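Local coordinates for glutamine amido transferase (Methylobacillus flagellatus, PDB 3M3P), which belongs to the class I glutamine amidotransferase family and has an open alpha/beta fold built round a large mixed beta-sheet, at residues H19-F23 / E230-W236; A78-R82 / L166-H170; G101-S106 / H140-S145; A116-H120 / T130-L134. Where two conformers were deposited one is given. Residue numbers count along the deposited sequence, not the author numbering.

Contact 1: residues H19-F23 / E230-W236; sequences HFGDF and EHVYARW
Two helical segments, 19-23 and 230-236, cross at -54° with their axes 10.7 Å apart at closest approach. Phe20 lies opposite Tyr233 (CA-CA 7.4 Å) and Phe23 opposite Glu230 (7.3 Å). Tyr233 is the centre of the contact. Its rotamer is m, and its ring lies between helix 18-26 and strand 85-88. Phe23 (t) lays a ring face over Tyr233 CB, which is 3.7 Å from the ring centroid in a CH-pi contact. Phe23 CZ also lies 4.3 Å from Ala234 CB. Phe20 (t) packs its CD1 3.5 Å from Tyr233 CE1. These rings and Trp236 form an aromatic cluster that joins the N-terminal helix of the fold to the C-terminal one. The edge of Phe20 points to the face of Trp236 in an offset edge-to-face pair, its centroid 5.8 Å from that of the six-membered ring. Tyr233 OH is hydrogen-bonded to His88, beyond the two helices. At the partly exposed end, His19 NE2 donates to Glu230 OE2 at 2.8 Å. Glu230 also forms a salt bridge with Arg227.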
# COMPACT_ATOMS: atom_id res chain seq x y z
N HIS A 19 -8.59 5.95 -2.30
CA HIS A 19 -9.28 6.21 -1.10
C HIS A 19 -8.41 6.95 -0.07
O HIS A 19 -8.91 7.64 0.80
CB HIS A 19 -9.82 4.90 -0.49
CG HIS A 19 -11.00 5.12 0.33
ND1 HIS A 19 -12.15 5.65 -0.23
CD2 HIS A 19 -11.22 5.01 1.67
CE1 HIS A 19 -13.05 5.81 0.72
NE2 HIS A 19 -12.53 5.38 1.88
N PHE A 20 -7.09 6.69 -0.10
CA PHE A 20 -6.16 7.35 0.78
C PHE A 20 -6.20 8.88 0.58
O PHE A 20 -6.20 9.67 1.53
CB PHE A 20 -4.73 6.78 0.61
CG PHE A 20 -3.72 7.37 1.52
CD1 PHE A 20 -3.80 7.20 2.89
CD2 PHE A 20 -2.69 8.13 1.03
CE1 PHE A 20 -2.83 7.74 3.75
CE2 PHE A 20 -1.71 8.67 1.84
CZ PHE A 20 -1.77 8.47 3.23
N GLY A 21 -6.18 9.33 -0.66
CA GLY A 21 -6.30 10.73 -0.98
C GLY A 21 -7.59 11.34 -0.49
O GLY A 21 -7.59 12.43 0.07
N ASP A 22 -8.69 10.66 -0.73
CA ASP A 22 -9.96 11.14 -0.26
C ASP A 22 -10.01 11.20 1.28
O ASP A 22 -10.56 12.14 1.83
CB ASP A 22 -11.10 10.21 -0.75
CG ASP A 22 -11.57 10.49 -2.17
OD1 ASP A 22 -10.90 11.15 -2.93
OD2 ASP A 22 -12.60 9.82 -2.49
N PHE A 23 -9.38 10.24 1.94
CA PHE A 23 -9.33 10.20 3.38
C PHE A 23 -8.57 11.43 3.90
O PHE A 23 -9.03 12.14 4.80
CB PHE A 23 -8.70 8.89 3.84
CG PHE A 23 -8.51 8.83 5.31
CD1 PHE A 23 -9.56 8.52 6.18
CD2 PHE A 23 -7.28 9.15 5.85
CE1 PHE A 23 -9.33 8.55 7.59
CE2 PHE A 23 -7.10 9.19 7.24
CZ PHE A 23 -8.11 8.87 8.06
N GLU A 230 -10.36 2.65 6.13
CA GLU A 230 -10.43 3.88 6.89
C GLU A 230 -9.96 3.64 8.33
O GLU A 230 -9.36 4.55 8.95
CB GLU A 230 -11.85 4.45 6.88
CG GLU A 230 -12.17 5.11 5.54
CD GLU A 230 -13.65 5.35 5.32
OE1 GLU A 230 -14.48 4.97 6.19
OE2 GLU A 230 -14.00 5.88 4.22
N HIS A 231 -10.23 2.46 8.92
CA HIS A 231 -9.69 2.14 10.23
C HIS A 231 -8.14 2.16 10.19
O HIS A 231 -7.49 2.74 11.06
CB HIS A 231 -10.17 0.74 10.66
CG HIS A 231 -9.74 0.36 12.03
ND1 HIS A 231 -8.49 -0.17 12.33
CD2 HIS A 231 -10.41 0.43 13.20
CE1 HIS A 231 -8.42 -0.34 13.64
NE2 HIS A 231 -9.58 -0.03 14.18
N VAL A 232 -7.55 1.52 9.19
CA VAL A 232 -6.09 1.51 9.04
C VAL A 232 -5.59 2.95 8.92
O VAL A 232 -4.64 3.32 9.56
CB VAL A 232 -5.67 0.70 7.80
CG1 VAL A 232 -4.18 0.82 7.55
CG2 VAL A 232 -6.09 -0.79 7.95
N TYR A 233 -6.19 3.74 8.03
CA TYR A 233 -5.69 5.09 7.76
C TYR A 233 -5.81 5.96 8.99
O TYR A 233 -4.91 6.74 9.32
CB TYR A 233 -6.40 5.70 6.56
CG TYR A 233 -6.13 5.04 5.23
CD1 TYR A 233 -4.90 4.46 4.93
CD2 TYR A 233 -7.08 5.07 4.24
CE1 TYR A 233 -4.66 3.94 3.65
CE2 TYR A 233 -6.85 4.53 2.97
CZ TYR A 233 -5.63 4.02 2.69
OH TYR A 233 -5.34 3.48 1.42
N ALA A 234 -6.92 5.83 9.71
CA ALA A 234 -7.10 6.57 10.96
C ALA A 234 -6.04 6.23 11.98
O ALA A 234 -5.54 7.11 12.68
CB ALA A 234 -8.53 6.34 11.51
N ARG A 235 -5.67 4.97 12.09
CA ARG A 235 -4.58 4.60 13.01
C ARG A 235 -3.28 5.18 12.50
O ARG A 235 -2.49 5.73 13.27
CB ARG A 235 -4.49 3.10 13.14
CG ARG A 235 -3.38 2.58 14.03
CD ARG A 235 -3.39 3.18 15.44
NE ARG A 235 -2.22 2.66 16.16
CZ ARG A 235 -1.03 3.21 16.05
NH1 ARG A 235 -0.88 4.30 15.31
NH2 ARG A 235 -0.01 2.69 16.66
N TRP A 236 -3.00 5.04 11.22
CA TRP A 236 -1.73 5.47 10.67
C TRP A 236 -1.46 6.97 10.84
O TRP A 236 -0.36 7.37 11.21
CB TRP A 236 -1.67 5.10 9.18
CG TRP A 236 -0.33 5.43 8.61
CD1 TRP A 236 0.81 4.71 8.79
CD2 TRP A 236 0.03 6.54 7.80
NE1 TRP A 236 1.87 5.31 8.15
CE2 TRP A 236 1.41 6.43 7.53
CE3 TRP A 236 -0.69 7.63 7.31
CZ2 TRP A 236 2.09 7.40 6.79
CZ3 TRP A 236 -0.01 8.55 6.53
CH2 TRP A 236 1.34 8.44 6.29

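Contact 2: residues A78-R82 / L166-H170; sequences AVAQR and LDDLH
The last turn of helix 68-81 packs against the turn that links strands 161-166 and 170-173. The helix closes with a Schellman motif, and Arg82 leaves it with positive phi (61°). Val79 lies nearest His170 (CA-CA 7.9 Å) and Arg82 nearest Leu169 (7.6 Å). In the turn, Leu166 is extended and points toward the helix, with CD2 4.1 Å from Val79 CG1. Asp167 and Asp168 both have positive phi, near 60°, which reverses the chain. Asp167 OD2 sits 3.6 Å from Val79 CG1 and accepts a hydrogen bond from a water at 3.0 Å. The same water donates to Val79 O at 2.8 Å and is hydrogen-bonded to His170 NE2, also at 2.8 Å. Leu169 brings CD2 to 3.4 Å from Arg82 NH2, over a face of the guanidinium. His170 (chi1 -44°) turns a ring face to Val79, whose CG2 is 3.9 Å from the ring centroid in a CH-pi contact. His170 ND1 is hydrogen-bonded to the backbone of Val85. Leu166 O accepts from both Leu169 N and His170 N, at 3.0 Å each. With Leu169 and His170 both facing Leu166, the hairpin turn carries a classic beta bulge.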
# COMPACT_ATOMS: atom_id res chain seq x y z
N ALA A 78 13.13 7.94 6.87
CA ALA A 78 11.82 8.10 7.50
C ALA A 78 11.77 7.22 8.76
O ALA A 78 11.36 7.67 9.84
CB ALA A 78 10.72 7.71 6.55
N VAL A 79 12.14 5.96 8.64
CA VAL A 79 12.10 5.05 9.80
C VAL A 79 13.02 5.54 10.90
O VAL A 79 12.64 5.62 12.07
CB VAL A 79 12.33 3.58 9.36
CG1 VAL A 79 12.41 2.62 10.57
CG2 VAL A 79 11.25 3.13 8.40
N ALA A 80 14.23 5.97 10.55
CA ALA A 80 15.16 6.53 11.55
C ALA A 80 14.62 7.78 12.23
O ALA A 80 14.87 7.99 13.44
CB ALA A 80 16.52 6.81 10.89
N GLN A 81 13.92 8.63 11.49
CA GLN A 81 13.44 9.91 11.97
C GLN A 81 12.02 9.85 12.55
O GLN A 81 11.44 10.87 12.90
CB GLN A 81 13.52 10.98 10.85
CG GLN A 81 14.94 11.33 10.47
CD GLN A 81 15.67 11.96 11.65
OE1 GLN A 81 15.14 12.92 12.23
NE2 GLN A 81 16.87 11.44 11.98
N ARG A 82 11.44 8.64 12.57
CA ARG A 82 10.06 8.46 13.03
C ARG A 82 9.04 9.22 12.21
O ARG A 82 8.03 9.73 12.76
CB ARG A 82 9.91 8.77 14.54
CG ARG A 82 10.78 7.80 15.36
CD ARG A 82 10.62 7.90 16.87
NE ARG A 82 9.26 7.51 17.20
CZ ARG A 82 8.79 6.26 17.20
NH1 ARG A 82 9.60 5.20 16.96
NH2 ARG A 82 7.49 6.06 17.48
N LEU A 166 5.72 -2.02 11.55
CA LEU A 166 7.06 -1.76 12.08
C LEU A 166 7.06 -0.61 13.04
O LEU A 166 6.57 0.47 12.72
CB LEU A 166 8.03 -1.51 10.95
CG LEU A 166 9.48 -1.25 11.28
CD1 LEU A 166 10.13 -2.46 11.98
CD2 LEU A 166 10.21 -0.81 10.01
N ASP A 167 7.59 -0.84 14.24
CA ASP A 167 7.86 0.24 15.24
C ASP A 167 6.52 0.96 15.63
O ASP A 167 6.57 2.15 15.99
CB ASP A 167 8.87 1.30 14.72
CG ASP A 167 10.25 0.74 14.44
OD1 ASP A 167 10.57 -0.26 15.12
OD2 ASP A 167 11.04 1.33 13.62
N ASP A 168 5.36 0.30 15.54
CA ASP A 168 4.10 0.96 15.92
C ASP A 168 3.80 2.15 15.04
O ASP A 168 3.03 3.04 15.41
CB ASP A 168 4.22 1.50 17.37
CG ASP A 168 2.89 1.68 18.04
OD1 ASP A 168 1.96 0.93 17.70
OD2 ASP A 168 2.81 2.55 18.95
N LEU A 169 4.45 2.22 13.88
CA LEU A 169 4.38 3.47 13.09
C LEU A 169 4.13 3.25 11.60
O LEU A 169 3.44 4.03 10.97
CB LEU A 169 5.70 4.24 13.27
CG LEU A 169 5.86 5.69 13.39
CD1 LEU A 169 4.72 6.41 14.16
CD2 LEU A 169 7.24 6.02 14.05
N HIS A 170 4.79 2.25 11.04
CA HIS A 170 4.86 2.00 9.62
C HIS A 170 4.04 0.77 9.30
O HIS A 170 4.07 -0.20 10.08
CB HIS A 170 6.29 1.78 9.19
CG HIS A 170 7.25 2.76 9.79
ND1 HIS A 170 7.23 4.10 9.47
CD2 HIS A 170 8.14 2.60 10.80
CE1 HIS A 170 8.13 4.71 10.21
NE2 HIS A 170 8.70 3.83 11.03
O HOH W 1 10.49 4.28 13.19

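Contact 3: residues G101-S106 / H140-S145; sequences GEVTDS and HYQTFS
This is an antiparallel strand pairing at one edge of the large mixed sheet, where strand 142-144 is outermost and strand 103-111 is its neighbour. The short strand axes run 4.5 Å apart at closest approach, with 139° between their directions. Val103 pairs with Phe144 (CA-CA 4.5 Å) and Asp105 with Gln142 (4.3 Å), both as non-hydrogen-bonded pairs. Thr104 and Thr143 form the hydrogen-bonded pair between them: Thr104 N donates to Thr143 O at 3.0 Å, and Thr143 N to Thr104 O at 2.9 Å. Beyond the strands, Ser145 N donates to Glu102 O at 2.9 Å. Ser145, with chi1 p, offers OG to Glu102 N, also at 2.9 Å, so a side chain takes the place of a backbone acceptor. At the other end, Ser106 N donates to Tyr141 O at 2.9 Å. The chain turns a corner at Tyr141; just before it, His140, the end of strand 134-140, is backbone hydrogen-bonded to Glu110, farther along strand 103-111. Val103 and Phe144 share the face covered by helix 90-98. Thr104 and Thr143 share the other face, with Thr104 OG1 3.6 Å from Thr143 CG2. One water bonds Thr104 OG1 (2.7 Å) and donates to Thr143 O (3.1 Å). Gln142 NE2 donates to Asp105 OD1 at 2.9 Å, while Gln142 OE1 is hydrogen-bonded to Ser60. His140 ND1 donates to Gln142 O at 2.7 Å, and its NE2 is hydrogen-bonded to Glu110.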
# COMPACT_ATOMS: atom_id res chain seq x y z
N GLY A 101 14.32 -6.51 3.89
CA GLY A 101 13.59 -7.60 3.32
C GLY A 101 13.92 -7.81 1.84
O GLY A 101 14.62 -7.03 1.18
N GLU A 102 13.38 -8.89 1.28
CA GLU A 102 13.59 -9.25 -0.13
C GLU A 102 12.24 -9.42 -0.82
O GLU A 102 11.22 -9.70 -0.16
CB GLU A 102 14.39 -10.57 -0.26
CG GLU A 102 13.72 -11.78 0.38
CD GLU A 102 14.49 -13.08 0.26
OE1 GLU A 102 15.52 -13.13 -0.45
OE2 GLU A 102 14.01 -14.04 0.89
N VAL A 103 12.24 -9.25 -2.12
CA VAL A 103 11.03 -9.35 -2.93
C VAL A 103 11.28 -10.40 -3.96
O VAL A 103 12.26 -10.36 -4.71
CB VAL A 103 10.67 -8.02 -3.61
CG1 VAL A 103 9.45 -8.17 -4.48
CG2 VAL A 103 10.41 -6.98 -2.50
N THR A 104 10.41 -11.43 -3.98
CA THR A 104 10.60 -12.58 -4.82
C THR A 104 9.32 -12.91 -5.60
O THR A 104 8.23 -12.46 -5.23
CB THR A 104 11.01 -13.82 -3.94
OG1 THR A 104 9.99 -14.04 -2.94
CG2 THR A 104 12.37 -13.61 -3.30
N ASP A 105 9.45 -13.72 -6.63
CA ASP A 105 8.29 -14.15 -7.41
C ASP A 105 7.40 -15.10 -6.60
O ASP A 105 7.86 -16.06 -5.99
CB ASP A 105 8.72 -14.88 -8.70
CG ASP A 105 9.41 -13.97 -9.67
OD1 ASP A 105 8.92 -12.85 -9.91
OD2 ASP A 105 10.42 -14.43 -10.30
N SER A 106 6.12 -14.82 -6.59
CA SER A 106 5.16 -15.70 -5.94
C SER A 106 4.96 -16.98 -6.74
O SER A 106 4.87 -16.91 -7.96
CB SER A 106 3.81 -15.01 -5.85
OG SER A 106 3.87 -13.81 -5.09
N HIS A 140 -0.99 -8.76 -8.05
CA HIS A 140 0.46 -8.87 -7.84
C HIS A 140 1.00 -10.22 -8.19
O HIS A 140 0.31 -11.22 -8.11
CB HIS A 140 0.86 -8.53 -6.39
CG HIS A 140 0.52 -9.59 -5.41
ND1 HIS A 140 1.45 -10.47 -4.89
CD2 HIS A 140 -0.68 -9.91 -4.86
CE1 HIS A 140 0.81 -11.32 -4.10
NE2 HIS A 140 -0.47 -10.98 -4.05
N TYR A 141 2.27 -10.19 -8.59
CA TYR A 141 3.04 -11.38 -8.95
C TYR A 141 4.19 -11.68 -8.02
O TYR A 141 4.81 -12.74 -8.13
CB TYR A 141 3.55 -11.19 -10.37
CG TYR A 141 2.48 -11.10 -11.42
CD1 TYR A 141 1.98 -12.23 -12.04
CD2 TYR A 141 1.98 -9.88 -11.83
CE1 TYR A 141 0.98 -12.15 -13.01
CE2 TYR A 141 1.01 -9.82 -12.83
CZ TYR A 141 0.52 -10.96 -13.39
OH TYR A 141 -0.42 -10.83 -14.38
N GLN A 142 4.55 -10.72 -7.16
CA GLN A 142 5.69 -10.91 -6.24
C GLN A 142 5.23 -10.73 -4.81
O GLN A 142 4.12 -10.28 -4.53
CB GLN A 142 6.85 -9.96 -6.62
CG GLN A 142 7.29 -10.12 -8.05
CD GLN A 142 8.63 -9.49 -8.31
OE1 GLN A 142 8.81 -8.30 -7.99
NE2 GLN A 142 9.59 -10.23 -8.90
N THR A 143 6.15 -10.99 -3.89
CA THR A 143 5.88 -10.95 -2.47
C THR A 143 7.08 -10.44 -1.71
O THR A 143 8.22 -10.73 -2.10
CB THR A 143 5.45 -12.38 -1.92
OG1 THR A 143 5.23 -12.32 -0.51
CG2 THR A 143 6.46 -13.45 -2.25
N PHE A 144 6.84 -9.66 -0.62
CA PHE A 144 7.90 -9.27 0.30
C PHE A 144 8.09 -10.30 1.40
O PHE A 144 7.10 -10.91 1.85
CB PHE A 144 7.69 -7.89 0.92
CG PHE A 144 6.31 -7.62 1.48
CD1 PHE A 144 5.88 -8.21 2.66
CD2 PHE A 144 5.41 -6.77 0.82
CE1 PHE A 144 4.58 -7.95 3.14
CE2 PHE A 144 4.13 -6.52 1.34
CZ PHE A 144 3.73 -7.10 2.50
N SER A 145 9.34 -10.48 1.84
CA SER A 145 9.57 -11.06 3.16
C SER A 145 9.23 -10.05 4.23
O SER A 145 9.19 -8.84 4.01
CB SER A 145 11.01 -11.50 3.32
OG SER A 145 11.90 -10.46 3.27
O HOH W 2 10.20 -12.60 -0.61
O HOH W 3 4.13 -14.99 -9.63

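Contact 4: residues A116-H120 / T130-L134; sequences AWPQH and TWDEL
Ala116 and Leu134 make both direct hydrogen bonds between segments 116-120 and 130-134. Ala116 N donates to Leu134 O, and Leu134 N to Ala116 O, each at 2.9 Å. They are an antiparallel hydrogen-bonded pair with CA atoms 5.2 Å apart. Farther along, water takes over. One water donates to Pro118 O (2.7 Å) and Trp131 O (2.8 Å) and is hydrogen-bonded to His120 NE2 (2.8 Å). Another accepts from Trp117 NE1 at 3.0 Å and donates to Glu133 OE1 at 2.7 Å. Glu133 also forms a salt bridge with Arg115. The segments bracket helix 122-128, so this is a strand-helix-strand connection between antiparallel sheet neighbours. Within the loop, Asp132 N donates to Thr130 OG1 at 2.9 Å, an ST turn. Thr130 O, 3.5 Å from Pro118 CG, is buried with no polar partner in the model. Pro118 also brings CD to 3.1 Å from Asp132 O and CG to 4.3 Å from Leu134 CD1. Trp131 (chi1 -69°, chi2 -3°) forms an offset stack with His120; the centroids of its six-membered ring and the His120 ring are 4.5 Å apart and the planes are at 5°. Trp131 NE1 is hydrogen-bonded to Val121 O.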
# COMPACT_ATOMS: atom_id res chain seq x y z
N ALA A 116 -8.60 -13.45 3.30
CA ALA A 116 -7.42 -13.26 4.14
C ALA A 116 -7.81 -13.29 5.62
O ALA A 116 -8.96 -13.06 5.99
CB ALA A 116 -6.65 -12.00 3.75
N TRP A 117 -6.83 -13.62 6.43
CA TRP A 117 -7.00 -13.80 7.89
C TRP A 117 -5.93 -13.04 8.61
O TRP A 117 -4.74 -13.27 8.37
CB TRP A 117 -6.96 -15.30 8.24
CG TRP A 117 -8.07 -16.03 7.59
CD1 TRP A 117 -9.33 -16.18 8.06
CD2 TRP A 117 -8.04 -16.60 6.30
NE1 TRP A 117 -10.11 -16.86 7.14
CE2 TRP A 117 -9.33 -17.15 6.06
CE3 TRP A 117 -7.07 -16.74 5.35
CZ2 TRP A 117 -9.65 -17.82 4.85
CZ3 TRP A 117 -7.39 -17.41 4.13
CH2 TRP A 117 -8.67 -17.91 3.92
N PRO A 118 -6.33 -12.16 9.55
CA PRO A 118 -5.34 -11.55 10.42
C PRO A 118 -4.56 -12.64 11.17
O PRO A 118 -5.15 -13.63 11.59
CB PRO A 118 -6.20 -10.68 11.37
CG PRO A 118 -7.42 -10.33 10.56
CD PRO A 118 -7.67 -11.56 9.74
N GLN A 119 -3.29 -12.38 11.45
CA GLN A 119 -2.57 -13.16 12.42
C GLN A 119 -3.10 -12.84 13.80
O GLN A 119 -3.59 -11.72 14.03
CB GLN A 119 -1.07 -12.84 12.34
CG GLN A 119 -0.37 -13.36 11.07
CD GLN A 119 -0.32 -14.83 10.94
OE1 GLN A 119 -0.87 -15.31 9.99
NE2 GLN A 119 0.42 -15.56 11.81
N HIS A 120 -3.07 -13.83 14.67
CA HIS A 120 -3.64 -13.67 16.03
C HIS A 120 -2.65 -13.01 16.95
O HIS A 120 -2.12 -13.67 17.87
CB HIS A 120 -4.11 -15.02 16.50
CG HIS A 120 -5.26 -15.54 15.72
ND1 HIS A 120 -5.94 -16.69 16.07
CD2 HIS A 120 -5.87 -15.07 14.61
CE1 HIS A 120 -6.92 -16.89 15.19
NE2 HIS A 120 -6.92 -15.90 14.32
N THR A 130 -9.81 -6.03 13.89
CA THR A 130 -10.51 -7.30 14.08
C THR A 130 -9.49 -8.43 13.83
O THR A 130 -8.45 -8.23 13.20
CB THR A 130 -11.68 -7.46 13.04
OG1 THR A 130 -12.48 -8.61 13.34
CG2 THR A 130 -11.20 -7.52 11.66
N TRP A 131 -9.86 -9.64 14.28
CA TRP A 131 -9.25 -10.87 13.78
C TRP A 131 -10.16 -11.63 12.81
O TRP A 131 -9.77 -12.72 12.39
CB TRP A 131 -8.81 -11.84 14.90
CG TRP A 131 -7.63 -11.41 15.75
CD1 TRP A 131 -6.88 -10.28 15.61
CD2 TRP A 131 -7.10 -12.10 16.88
NE1 TRP A 131 -5.90 -10.21 16.59
CE2 TRP A 131 -6.04 -11.33 17.39
CE3 TRP A 131 -7.41 -13.32 17.47
CZ2 TRP A 131 -5.30 -11.75 18.49
CZ3 TRP A 131 -6.68 -13.74 18.53
CH2 TRP A 131 -5.63 -12.97 19.03
N ASP A 132 -11.31 -11.11 12.47
CA ASP A 132 -12.23 -11.78 11.57
C ASP A 132 -11.54 -11.81 10.17
O ASP A 132 -10.70 -10.99 9.81
CB ASP A 132 -13.55 -11.01 11.41
CG ASP A 132 -14.43 -10.91 12.66
OD1 ASP A 132 -14.12 -11.55 13.66
OD2 ASP A 132 -15.43 -10.08 12.51
N GLU A 133 -12.01 -12.75 9.35
CA GLU A 133 -11.67 -12.78 7.93
C GLU A 133 -11.94 -11.49 7.26
O GLU A 133 -13.00 -10.90 7.46
CB GLU A 133 -12.47 -13.89 7.27
CG GLU A 133 -12.14 -14.09 5.76
CD GLU A 133 -12.93 -15.21 5.09
OE1 GLU A 133 -13.33 -16.18 5.78
OE2 GLU A 133 -13.16 -15.14 3.85
N LEU A 134 -11.02 -11.08 6.39
CA LEU A 134 -11.13 -9.90 5.54
C LEU A 134 -11.11 -10.31 4.10
O LEU A 134 -10.64 -11.39 3.74
CB LEU A 134 -9.96 -8.94 5.83
CG LEU A 134 -9.93 -8.33 7.24
CD1 LEU A 134 -8.63 -7.55 7.50
CD2 LEU A 134 -11.08 -7.34 7.43
O HOH W 4 -12.92 -17.59 8.03
O HOH W 5 -7.69 -14.57 11.92

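In the fold
The contacts are nested along the chain: contact 1 encloses contact 2, which encloses contact 3, which encloses contact 4. Contact 1 joins helices 18-26 and 218-237, near the two ends of the chain. Its centre is about 17 Å from that of contact 2, and the two touch through an Arg235-Asp168 salt bridge. Contacts 3 and 4 belong to the antiparallel part of the large sheet, with centres about 21 Å apart. Strand 134-140 leads from contact 4 to contact 3. Contact 2 lies at the turn from strand 161-166 to its antiparallel neighbour 170-173, which borders parallel strand 85-88. Contacts 1 and 3, about 25 Å apart between centres, lie on opposite sides of the chain's centre.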